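Long-range contacts in Alr4995 protein (PDB 6LRF), which probably works as a bifunctional enzyme, coupling an arginine dihydrolase of the guanidine-modifying superfamily to an ornithine cyclodeaminase with a Rossmann-like domain: residues Lys490-Ala495 / Ala519-Asn524; Pro593-Gly598 / Glu618-His623; Leu631-Met636 / Thr678-Phe683. All coordinates share one frame; numbering follows the deposited sequence.

Contact 1: Lys490-Ala495 / Ala519-Asn524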
# COMPACT_ATOMS: atom_id res chain seq x y z
N LYS B 490 -12.10 -33.22 4.73
CA LYS B 490 -11.14 -32.95 3.67
C LYS B 490 -10.70 -31.49 3.68
O LYS B 490 -11.51 -30.57 3.66
CB LYS B 490 -11.73 -33.33 2.32
CG LYS B 490 -10.76 -33.24 1.15
CD LYS B 490 -11.48 -33.48 -0.19
CE LYS B 490 -10.50 -33.82 -1.31
NZ LYS B 490 -11.18 -34.27 -2.56
N VAL B 491 -9.39 -31.28 3.72
CA VAL B 491 -8.85 -29.92 3.70
C VAL B 491 -8.02 -29.77 2.43
O VAL B 491 -7.18 -30.62 2.12
CB VAL B 491 -8.01 -29.62 4.96
CG1 VAL B 491 -7.31 -28.27 4.83
CG2 VAL B 491 -8.90 -29.66 6.22
N VAL B 492 -8.27 -28.70 1.68
CA VAL B 492 -7.55 -28.48 0.43
C VAL B 492 -6.73 -27.21 0.60
O VAL B 492 -7.20 -26.23 1.16
CB VAL B 492 -8.50 -28.36 -0.78
CG1 VAL B 492 -7.74 -28.02 -2.05
CG2 VAL B 492 -9.27 -29.66 -0.97
N VAL B 493 -5.49 -27.25 0.13
CA VAL B 493 -4.63 -26.08 0.20
C VAL B 493 -4.28 -25.62 -1.21
O VAL B 493 -3.98 -26.43 -2.09
CB VAL B 493 -3.34 -26.40 1.00
CG1 VAL B 493 -2.37 -25.26 0.92
CG2 VAL B 493 -3.70 -26.67 2.46
N THR B 494 -4.36 -24.31 -1.43
CA THR B 494 -3.78 -23.70 -2.63
C THR B 494 -2.57 -22.91 -2.16
O THR B 494 -2.59 -22.34 -1.07
CB THR B 494 -4.78 -22.78 -3.37
OG1 THR B 494 -5.00 -21.60 -2.59
CG2 THR B 494 -6.11 -23.48 -3.54
N ALA B 495 -1.50 -22.88 -2.93
CA ALA B 495 -0.31 -22.21 -2.43
C ALA B 495 0.51 -21.61 -3.56
O ALA B 495 0.63 -22.22 -4.61
CB ALA B 495 0.53 -23.19 -1.61
N ALA B 519 -5.23 -32.41 -0.21
CA ALA B 519 -4.90 -32.11 -1.60
C ALA B 519 -4.20 -30.76 -1.68
O ALA B 519 -4.45 -29.88 -0.87
CB ALA B 519 -6.16 -32.11 -2.47
N LEU B 520 -3.34 -30.63 -2.67
CA LEU B 520 -2.57 -29.41 -2.89
C LEU B 520 -2.75 -28.92 -4.33
O LEU B 520 -2.49 -29.65 -5.29
CB LEU B 520 -1.10 -29.66 -2.59
CG LEU B 520 -0.19 -28.48 -2.81
CD1 LEU B 520 -0.58 -27.39 -1.87
CD2 LEU B 520 1.26 -28.91 -2.56
N LEU B 521 -3.18 -27.68 -4.47
CA LEU B 521 -3.38 -27.09 -5.80
C LEU B 521 -2.49 -25.87 -5.95
O LEU B 521 -2.45 -25.01 -5.07
CB LEU B 521 -4.85 -26.69 -5.99
CG LEU B 521 -5.87 -27.79 -5.70
CD1 LEU B 521 -7.31 -27.26 -5.87
CD2 LEU B 521 -5.62 -28.97 -6.63
N GLY B 522 -1.75 -25.80 -7.05
CA GLY B 522 -0.90 -24.65 -7.28
C GLY B 522 -0.44 -24.54 -8.71
O GLY B 522 -1.04 -25.12 -9.62
N GLY B 523 0.63 -23.78 -8.92
CA GLY B 523 1.18 -23.61 -10.25
C GLY B 523 2.57 -24.22 -10.37
O GLY B 523 3.08 -24.88 -9.46
N ASN B 524 3.18 -23.98 -11.53
CA ASN B 524 4.53 -24.44 -11.82
C ASN B 524 5.50 -23.88 -10.79
O ASN B 524 6.35 -24.59 -10.25
CB ASN B 524 4.93 -24.00 -13.23
CG ASN B 524 6.17 -24.72 -13.74
OD1 ASN B 524 6.15 -25.95 -13.93
ND2 ASN B 524 7.23 -23.96 -14.00
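Three backbone hydrogen bonds join strand 491-495 to strand 519-523 in the parallel sense, with Val493 and Leu521 each giving an N-H and a carbonyl. The amide N of Val493 reaches Ala519 O at 3.0 Å in a nearly straight bond (173° at the hydrogen) that lies in the plane of the carbonyl. Leu521 N returns to Val493 O at 2.8 Å, nearly along the C=O axis. The last bond, from Ala495 N to Leu521 O, is longer at 3.2 Å and more bent, where the strands begin to part. CA-H...O contacts supplement the ladder, Thr494 CA standing 3.1 Å from Leu521 O.

The side chains pack pairwise on the two faces. On one, the Val492 and Leu521 side chains cross obliquely, CG1 of Val492, anti to its backbone N (chi1 176°), touching CD1 of Leu521. On the other, Leu520 holds CG anti to its own N, and with chi2 at 63° its CD1 comes back over the neighbouring strand to within 3.9 Å of Val493 CG1 and 3.5 Å of Val493 O. Thr494 belongs to the Val492 face, and its OG1 is hydrogen-bonded to Ser635.

Both strands are interior to the six-stranded parallel sheet of the Rossmann-like domain, and the helical connection between them makes a beta-alpha-beta crossover. Strand 629-633 flanks 491-495, and 594-597 flanks 519-523; helix 613-624 covers Val492 and Leu521, while helix 467-486 packs on Val491 from the opposite face.

Contact 2: Pro593-Gly598 / Glu618-His623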
# COMPACT_ATOMS: atom_id res chain seq x y z
N PRO B 593 -2.47 -36.02 -3.23
CA PRO B 593 -2.53 -35.65 -4.65
C PRO B 593 -2.24 -34.16 -4.83
O PRO B 593 -2.59 -33.36 -3.95
CB PRO B 593 -3.98 -35.97 -5.05
CG PRO B 593 -4.51 -36.83 -3.95
CD PRO B 593 -3.78 -36.45 -2.71
N PHE B 594 -1.60 -33.77 -5.92
CA PHE B 594 -1.41 -32.35 -6.17
C PHE B 594 -1.68 -32.10 -7.63
O PHE B 594 -1.56 -33.01 -8.44
CB PHE B 594 -0.02 -31.87 -5.76
CG PHE B 594 1.11 -32.59 -6.44
CD1 PHE B 594 1.72 -33.69 -5.84
CD2 PHE B 594 1.59 -32.16 -7.67
CE1 PHE B 594 2.76 -34.35 -6.48
CE2 PHE B 594 2.63 -32.80 -8.30
CZ PHE B 594 3.22 -33.90 -7.71
N VAL B 595 -2.10 -30.88 -7.94
CA VAL B 595 -2.27 -30.48 -9.33
C VAL B 595 -1.54 -29.17 -9.53
O VAL B 595 -1.74 -28.20 -8.77
CB VAL B 595 -3.76 -30.32 -9.73
CG1 VAL B 595 -3.89 -29.88 -11.19
CG2 VAL B 595 -4.54 -31.61 -9.47
N LEU B 596 -0.67 -29.14 -10.53
CA LEU B 596 -0.01 -27.90 -10.92
C LEU B 596 -0.63 -27.39 -12.22
O LEU B 596 -0.45 -27.99 -13.28
CB LEU B 596 1.49 -28.12 -11.08
CG LEU B 596 2.18 -28.78 -9.88
CD1 LEU B 596 3.65 -29.02 -10.16
CD2 LEU B 596 2.03 -27.95 -8.61
N ALA B 597 -1.40 -26.31 -12.13
CA ALA B 597 -2.00 -25.72 -13.33
C ALA B 597 -1.01 -24.79 -13.98
O ALA B 597 -0.42 -23.95 -13.30
CB ALA B 597 -3.26 -24.96 -12.99
N GLY B 598 -0.83 -24.93 -15.29
CA GLY B 598 0.11 -24.09 -16.00
C GLY B 598 -0.33 -22.64 -16.06
O GLY B 598 -1.46 -22.31 -15.72
N GLU B 618 -10.68 -29.19 -14.75
CA GLU B 618 -11.35 -30.43 -14.40
C GLU B 618 -10.68 -31.14 -13.23
O GLU B 618 -11.35 -31.67 -12.34
CB GLU B 618 -11.39 -31.36 -15.62
CG GLU B 618 -11.85 -32.77 -15.30
CD GLU B 618 -11.53 -33.77 -16.40
OE1 GLU B 618 -10.43 -33.69 -17.00
OE2 GLU B 618 -12.39 -34.64 -16.66
N GLU B 619 -9.35 -31.16 -13.23
CA GLU B 619 -8.59 -31.80 -12.15
C GLU B 619 -8.75 -31.04 -10.84
O GLU B 619 -8.87 -31.66 -9.77
CB GLU B 619 -7.11 -31.91 -12.54
CG GLU B 619 -6.85 -32.87 -13.70
CD GLU B 619 -5.46 -32.72 -14.31
OE1 GLU B 619 -4.58 -32.13 -13.64
OE2 GLU B 619 -5.22 -33.19 -15.45
N TYR B 620 -8.75 -29.70 -10.90
CA TYR B 620 -9.02 -28.88 -9.71
C TYR B 620 -10.41 -29.22 -9.14
O TYR B 620 -10.56 -29.47 -7.95
CB TYR B 620 -8.97 -27.38 -10.04
CG TYR B 620 -7.60 -26.70 -9.88
CD1 TYR B 620 -6.41 -27.34 -10.27
CD2 TYR B 620 -7.52 -25.41 -9.37
CE1 TYR B 620 -5.16 -26.70 -10.12
CE2 TYR B 620 -6.30 -24.76 -9.23
CZ TYR B 620 -5.13 -25.41 -9.60
OH TYR B 620 -3.92 -24.75 -9.43
N ALA B 621 -11.41 -29.21 -10.02
CA ALA B 621 -12.79 -29.40 -9.62
C ALA B 621 -12.96 -30.76 -8.97
O ALA B 621 -13.70 -30.90 -8.00
CB ALA B 621 -13.72 -29.27 -10.82
N LYS B 622 -12.26 -31.76 -9.49
CA LYS B 622 -12.34 -33.11 -8.94
C LYS B 622 -11.78 -33.17 -7.52
O LYS B 622 -12.41 -33.73 -6.61
CB LYS B 622 -11.59 -34.10 -9.83
CG LYS B 622 -11.72 -35.54 -9.36
CD LYS B 622 -10.99 -36.50 -10.30
CE LYS B 622 -9.48 -36.33 -10.25
NZ LYS B 622 -8.90 -36.78 -8.94
N HIS B 623 -10.61 -32.59 -7.30
CA HIS B 623 -10.03 -32.64 -5.96
C HIS B 623 -10.77 -31.74 -4.98
O HIS B 623 -10.68 -31.92 -3.77
CB HIS B 623 -8.55 -32.28 -6.01
CG HIS B 623 -7.73 -33.33 -6.67
ND1 HIS B 623 -7.56 -34.58 -6.12
CD2 HIS B 623 -7.07 -33.34 -7.85
CE1 HIS B 623 -6.81 -35.31 -6.93
NE2 HIS B 623 -6.49 -34.57 -7.98
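Strand 594-597 runs roughly antiparallel to helical residues 618-623, their axes making 150° and approaching to 9.1 Å. Val595 fills the middle of the interface, its two methyls parting between three helix side chains. CG1, anti to the backbone N, meets the edge of the Tyr620 ring in its plane, 3.6 Å from Tyr620 CE1, and also lies against Glu619 OE1, whose companion oxygen OE2 is hydrogen-bonded to Gln610. The other methyl, CG2, rests 3.5 Å from His623 CD2. Further along the imidazole, His623 CE1 comes within 3.5 Å of Pro593 CB, at the more exposed end. At the buried end, Ala597 CB is 3.6 Å from Tyr620 OH. That hydroxyl is hydrogen-bonded to His638 and to the carbonyl of Gly522, which tie down the ring's far end. An alanine in place of Tyr620 would remove both bonds and the ring edge against Val595, and would probably loosen the helix over the sheet. The helix is thus layered on one face of the parallel Rossmann-like sheet, over edge strand 594-597, which pairs with 519-523; helix 637-645 lies against Ala597 and Tyr620, which also pack on Ile600 of a second subunit.

Contact 3: Leu631-Met636 / Thr678-Phe683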
# COMPACT_ATOMS: atom_id res chain seq x y z
N LEU B 631 -7.71 -23.75 2.33
CA LEU B 631 -6.70 -22.85 2.85
C LEU B 631 -5.96 -22.19 1.68
O LEU B 631 -5.23 -22.85 0.93
CB LEU B 631 -5.73 -23.63 3.74
CG LEU B 631 -4.92 -22.89 4.78
CD1 LEU B 631 -5.86 -22.13 5.71
CD2 LEU B 631 -4.08 -23.89 5.58
N MSE B 632 -6.15 -20.90 1.50
CA MSE B 632 -5.58 -20.23 0.34
C MSE B 632 -4.37 -19.39 0.76
O MSE B 632 -4.49 -18.31 1.35
CB MSE B 632 -6.64 -19.38 -0.35
CG MSE B 632 -7.63 -20.20 -1.19
SE MSE B 632 -9.32 -19.25 -1.54
CE MSE B 632 -9.93 -18.99 0.29
N LEU B 633 -3.19 -19.93 0.47
CA LEU B 633 -1.96 -19.35 0.98
C LEU B 633 -1.25 -18.57 -0.12
O LEU B 633 -0.46 -19.12 -0.91
CB LEU B 633 -1.06 -20.45 1.56
CG LEU B 633 -1.68 -21.33 2.65
CD1 LEU B 633 -0.80 -22.56 2.92
CD2 LEU B 633 -1.93 -20.55 3.94
N SER B 634 -1.55 -17.26 -0.12
CA SER B 634 -1.16 -16.28 -1.15
C SER B 634 -0.90 -16.87 -2.52
O SER B 634 0.24 -16.90 -2.99
CB SER B 634 0.06 -15.46 -0.68
OG SER B 634 1.19 -16.28 -0.46
N SER B 635 -1.96 -17.33 -3.18
CA SER B 635 -1.82 -17.93 -4.50
C SER B 635 -2.68 -17.25 -5.57
O SER B 635 -2.89 -17.82 -6.64
CB SER B 635 -2.16 -19.43 -4.43
OG SER B 635 -3.33 -19.65 -3.65
N MSE B 636 -3.16 -16.05 -5.27
CA MSE B 636 -3.72 -15.14 -6.30
C MSE B 636 -4.73 -15.75 -7.28
O MSE B 636 -5.92 -15.91 -6.97
CB MSE B 636 -2.57 -14.54 -7.13
CG MSE B 636 -1.54 -13.68 -6.36
SE MSE B 636 -2.16 -11.86 -5.93
CE MSE B 636 -0.65 -10.82 -6.62
N THR B 678 -1.39 -10.36 5.66
CA THR B 678 -0.22 -10.59 6.49
C THR B 678 0.80 -11.43 5.74
O THR B 678 0.56 -11.89 4.62
CB THR B 678 -0.63 -11.27 7.82
OG1 THR B 678 0.42 -11.13 8.79
CG2 THR B 678 -0.97 -12.74 7.62
N ASP B 679 1.97 -11.59 6.35
CA ASP B 679 3.00 -12.48 5.86
C ASP B 679 2.52 -13.91 6.01
O ASP B 679 2.18 -14.33 7.12
CB ASP B 679 4.30 -12.25 6.65
CG ASP B 679 5.43 -13.16 6.21
OD1 ASP B 679 5.29 -14.40 6.37
OD2 ASP B 679 6.47 -12.63 5.75
N VAL B 680 2.51 -14.68 4.91
CA VAL B 680 1.92 -16.01 4.97
C VAL B 680 2.82 -16.97 5.75
O VAL B 680 2.35 -17.93 6.37
CB VAL B 680 1.63 -16.57 3.54
CG1 VAL B 680 2.92 -16.87 2.80
CG2 VAL B 680 0.79 -17.82 3.63
N GLY B 681 4.12 -16.69 5.76
CA GLY B 681 5.03 -17.47 6.58
C GLY B 681 4.78 -17.20 8.05
O GLY B 681 4.79 -18.12 8.88
N LEU B 682 4.54 -15.94 8.38
CA LEU B 682 4.11 -15.59 9.74
C LEU B 682 2.85 -16.38 10.09
O LEU B 682 2.77 -17.02 11.15
CB LEU B 682 3.85 -14.08 9.87
CG LEU B 682 3.26 -13.67 11.23
CD1 LEU B 682 4.12 -14.18 12.39
CD2 LEU B 682 3.10 -12.17 11.32
N PHE B 683 1.86 -16.33 9.18
CA PHE B 683 0.59 -17.02 9.38
C PHE B 683 0.80 -18.50 9.64
O PHE B 683 0.25 -19.06 10.59
CB PHE B 683 -0.34 -16.82 8.16
CG PHE B 683 -1.67 -17.51 8.29
CD1 PHE B 683 -2.75 -16.85 8.85
CD2 PHE B 683 -1.84 -18.83 7.87
CE1 PHE B 683 -3.97 -17.49 8.98
CE2 PHE B 683 -3.06 -19.47 7.99
CZ PHE B 683 -4.13 -18.79 8.55
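Val680, in the first turn of helix 680-694, wedges its two methyls against Leu633, the last residue of strand 629-633, and Ser634 just beyond it. CG2, anti to the backbone N, lies 3.8 Å from Leu633 CB and about as close to CD2 of the same leucine, the two side chains crossing at about a right angle. CG1 occupies the crowded position between N and the carbonyl carbon (chi1 69°) and reaches Ser634 OG at 3.7 Å. One turn on, the Phe683 ring meets the strand more loosely: its CD2 lies 4.3 Å from Leu633 CD2, and its CE2 4.5 Å from Leu631 CD1.

The helix start is fixed by Asp679 at the N-cap. Its OD1 accepts Leu682 N at 2.6 Å, coming from above the carboxylate plane, while OD2 is bonded to the Glu467 amide of a third subunit. Val498 of helix 498-501 touches both Ser634 and Val680, and Val655 of strand 651-656 packs on Phe683.

No hydrogen bond crosses, so the helix start meets the C-terminal end of this interior strand of the Rossmann-like sheet by van der Waals contact. Ser634 OG, buried with no partner anywhere in the model, probably carries an energetic cost.

How the contacts relate
All three contacts involve one parallel sheet of the Rossmann-like domain, contact 1 within it and contacts 2 and 3 joining it to helices. The centre of contact 1 lies about 8 Å from that of contact 2 and about 12 Å from that of contact 3, whereas contacts 2 and 3, centres about 20 Å apart, do not touch. Toward contact 2, Ala597 N lies 2.8 Å from Gly522 O, and Lys490 NZ 2.7 Å from His623 O. Toward contact 3, Leu631 N lies 2.8 Å from Val492 O. Helix 613-624 of contact 2 leads into strand 629-633 of contact 3. The structure is unliganded; Rossmann folds commonly bind dinucleotides at strand C-terminal ends, only suggestive here.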